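Local coordinates for acid phosphatase (Bacillus anthracis, PDB 2I33) that hydrolyses phosphate monoesters at acidic pH as a class C acid phosphatase of the HAD superfamily, with magnesium bound at its active site, at the interface of chains A and B. Sequence-based numbering; all coordinates share one arbitrary frame. Chains: chain A/B, Acid phosphatase.

The interface of chains A and B. Residues chain A 196-197, 216-217, 222; chain B 25-26, 29-32.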
loop_
_atom_site.group_PDB
_atom_site.type_symbol
_atom_site.label_atom_id
_atom_site.label_comp_id
_atom_site.label_asym_id
_atom_site.label_seq_id
_atom_site.Cartn_x
_atom_site.Cartn_y
_atom_site.Cartn_z
ATOM N N ARG A 196 12.990 -11.706 5.233
ATOM C CA ARG A 196 12.584 -10.298 5.252
ATOM C C ARG A 196 11.160 -10.178 5.805
ATOM O O ARG A 196 10.830 -9.231 6.508
ATOM C CB ARG A 196 12.716 -9.637 3.868
ATOM C CG ARG A 196 11.771 -10.134 2.765
ATOM C CD ARG A 196 12.356 -9.809 1.389
ATOM N NE ARG A 196 12.640 -8.379 1.191
ATOM C CZ ARG A 196 11.747 -7.471 0.807
ATOM N NH1 ARG A 196 10.472 -7.795 0.634
ATOM N NH2 ARG A 196 12.109 -6.201 0.673
ATOM N N ASN A 197 10.308 -11.149 5.500
ATOM C CA ASN A 197 8.936 -11.135 6.012
ATOM C C ASN A 197 8.907 -11.314 7.535
ATOM O O ASN A 197 8.205 -10.593 8.242
ATOM C CB ASN A 197 8.102 -12.196 5.314
ATOM C CG ASN A 197 7.788 -11.822 3.874
ATOM O OD1 ASN A 197 8.193 -10.757 3.389
ATOM N ND2 ASN A 197 7.055 -12.685 3.198
ATOM N N ASN A 216 4.278 -0.117 -3.200
ATOM C CA ASN A 216 4.825 -0.272 -4.539
ATOM C C ASN A 216 4.780 -1.736 -4.977
ATOM O O ASN A 216 5.728 -2.500 -4.807
ATOM C CB ASN A 216 6.259 0.233 -4.604
ATOM C CG ASN A 216 6.854 0.060 -5.986
ATOM O OD1 ASN A 216 6.135 -0.402 -6.910
ATOM N ND2 ASN A 216 8.123 0.416 -6.146
ATOM N N PRO A 217 3.655 -2.125 -5.562
ATOM C CA PRO A 217 3.521 -3.482 -6.086
ATOM C C PRO A 217 4.095 -3.677 -7.470
ATOM O O PRO A 217 3.891 -4.751 -8.048
ATOM C CB PRO A 217 2.002 -3.670 -6.138
ATOM C CG PRO A 217 1.526 -2.312 -6.443
ATOM C CD PRO A 217 2.408 -1.351 -5.726
ATOM N N TRP A 222 10.985 -6.951 -3.030
ATOM C CA TRP A 222 10.063 -8.059 -2.844
ATOM C C TRP A 222 10.161 -9.011 -4.041
ATOM O O TRP A 222 10.073 -10.222 -3.882
ATOM C CB TRP A 222 8.634 -7.552 -2.668
ATOM C CG TRP A 222 8.073 -6.899 -3.848
ATOM C CD1 TRP A 222 8.097 -5.569 -4.147
ATOM C CD2 TRP A 222 7.339 -7.529 -4.889
ATOM N NE1 TRP A 222 7.428 -5.338 -5.324
ATOM C CE2 TRP A 222 6.951 -6.531 -5.799
ATOM C CE3 TRP A 222 6.963 -8.846 -5.133
ATOM C CZ2 TRP A 222 6.195 -6.819 -6.931
ATOM C CZ3 TRP A 222 6.221 -9.128 -6.268
ATOM C CH2 TRP A 222 5.870 -8.130 -7.154
ATOM N N LEU B 25 1.300 -11.475 -6.335
ATOM C CA LEU B 25 2.552 -11.955 -5.793
ATOM C C LEU B 25 3.046 -10.978 -4.738
ATOM O O LEU B 25 3.507 -11.364 -3.669
ATOM C CB LEU B 25 3.555 -12.150 -6.932
ATOM C CG LEU B 25 4.851 -12.855 -6.600
ATOM C CD1 LEU B 25 4.613 -14.311 -6.185
ATOM C CD2 LEU B 25 5.747 -12.793 -7.831
ATOM N N TRP B 26 2.924 -9.693 -5.025
ATOM C CA TRP B 26 3.295 -8.673 -4.027
ATOM C C TRP B 26 2.432 -8.846 -2.780
ATOM O O TRP B 26 2.922 -8.891 -1.642
ATOM C CB TRP B 26 3.106 -7.277 -4.601
ATOM C CG TRP B 26 3.463 -6.171 -3.639
ATOM C CD1 TRP B 26 4.710 -5.663 -3.393
ATOM C CD2 TRP B 26 2.574 -5.456 -2.766
ATOM N NE1 TRP B 26 4.642 -4.670 -2.449
ATOM C CE2 TRP B 26 3.346 -4.513 -2.054
ATOM C CE3 TRP B 26 1.187 -5.470 -2.565
ATOM C CZ2 TRP B 26 2.780 -3.620 -1.130
ATOM C CZ3 TRP B 26 0.632 -4.603 -1.633
ATOM C CH2 TRP B 26 1.419 -3.684 -0.929
ATOM N N THR B 29 3.398 -12.188 -0.895
ATOM C CA THR B 29 4.762 -12.454 -0.492
ATOM C C THR B 29 5.534 -11.255 0.010
ATOM O O THR B 29 6.523 -11.438 0.692
ATOM C CB THR B 29 5.584 -13.112 -1.609
ATOM O OG1 THR B 29 5.917 -12.156 -2.623
ATOM C CG2 THR B 29 4.817 -14.305 -2.206
ATOM N N ALA B 30 5.148 -10.048 -0.380
ATOM C CA ALA B 30 5.996 -8.900 -0.096
ATOM C C ALA B 30 5.942 -8.550 1.387
ATOM O O ALA B 30 4.875 -8.297 1.953
ATOM C CB ALA B 30 5.602 -7.700 -0.928
ATOM N N GLY B 31 7.114 -8.459 1.987
ATOM C CA GLY B 31 7.213 -7.929 3.328
ATOM C C GLY B 31 6.645 -6.521 3.419
ATOM O O GLY B 31 6.116 -6.112 4.458
ATOM N N GLU B 32 6.783 -5.739 2.340
ATOM C CA GLU B 32 6.297 -4.359 2.295
ATOM C C GLU B 32 4.804 -4.355 2.506
ATOM O O GLU B 32 4.270 -3.489 3.182
ATOM C CB GLU B 32 6.627 -3.706 0.958
ATOM C CG GLU B 32 8.098 -3.382 0.781
ATOM C CD GLU B 32 9.030 -4.547 0.372
ATOM O OE1 GLU B 32 8.613 -5.729 0.293
ATOM O OE2 GLU B 32 10.225 -4.231 0.148
HETATM O O HOH W 1 7.037 -2.843 -2.553
HETATM O O HOH W 2 9.192 -10.323 0.790
HETATM O O HOH W 3 8.361 -10.931 -1.825
#
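A:Trp222 and B:Trp26 meet edge to face at the packed end of this subunit contact. The two indoles stand nearly upright to each other, with planes 81° apart. B:Trp26 points its CD1 corner at one face of A:Trp222, off-centre toward the rim, and CD1 lies 3.3 Å from A:Trp222 NE1. B:Trp26 CB covers the six-membered part of the same indole. CG of B:Trp26 is anti to its backbone N (chi1 180°), which carries the ring out from helix 21-29 to its partner. A:Pro217 lies against a face of B:Trp26, its CA 3.7 Å from the centroid of the five-membered ring. The B:Trp26 indole thus has A:Pro217 over one face, while its CD1 edge abuts the face of A:Trp222. B:Leu25 touches the rim of A:Trp222 at CZ3, and the methyl of B:Ala30 packs on A:Trp222 CB at 3.5 Å.

The other end is polar and watery. A:Arg196 grips B:Glu32 end-on, NH1 to OE1 and NH2 to OE2, each 2.8 Å. Both oxygens are met on their syn side. They lie close to the guanidinium plane, but the carboxylate is turned 31° from it. The charge pair should favour the ionised forms of both groups. A:Asn197 ND2 donates to the carbonyl O of B:Thr29 at 2.8 Å, from above the carbonyl plane.

Water 2 joins A:Arg196 NH1, A:Asn197 OD1, B:Thr29 O and B:Gly31 N. Water 3 links it onward to A:Trp222 O and B:Thr29 OG1. This hydroxyl also bonds B:Leu25 O one helical turn back, at 2.7 Å. Beside the indoles, water 1 bridges B:Trp26 NE1 and A:Asn216 O.

The patch recurs with the chains exchanged. It docks the B:Leu25 to B:Glu32 segment onto the partner subunit and likely helps hold a two-fold dimer, if the deposited pair is the biological one.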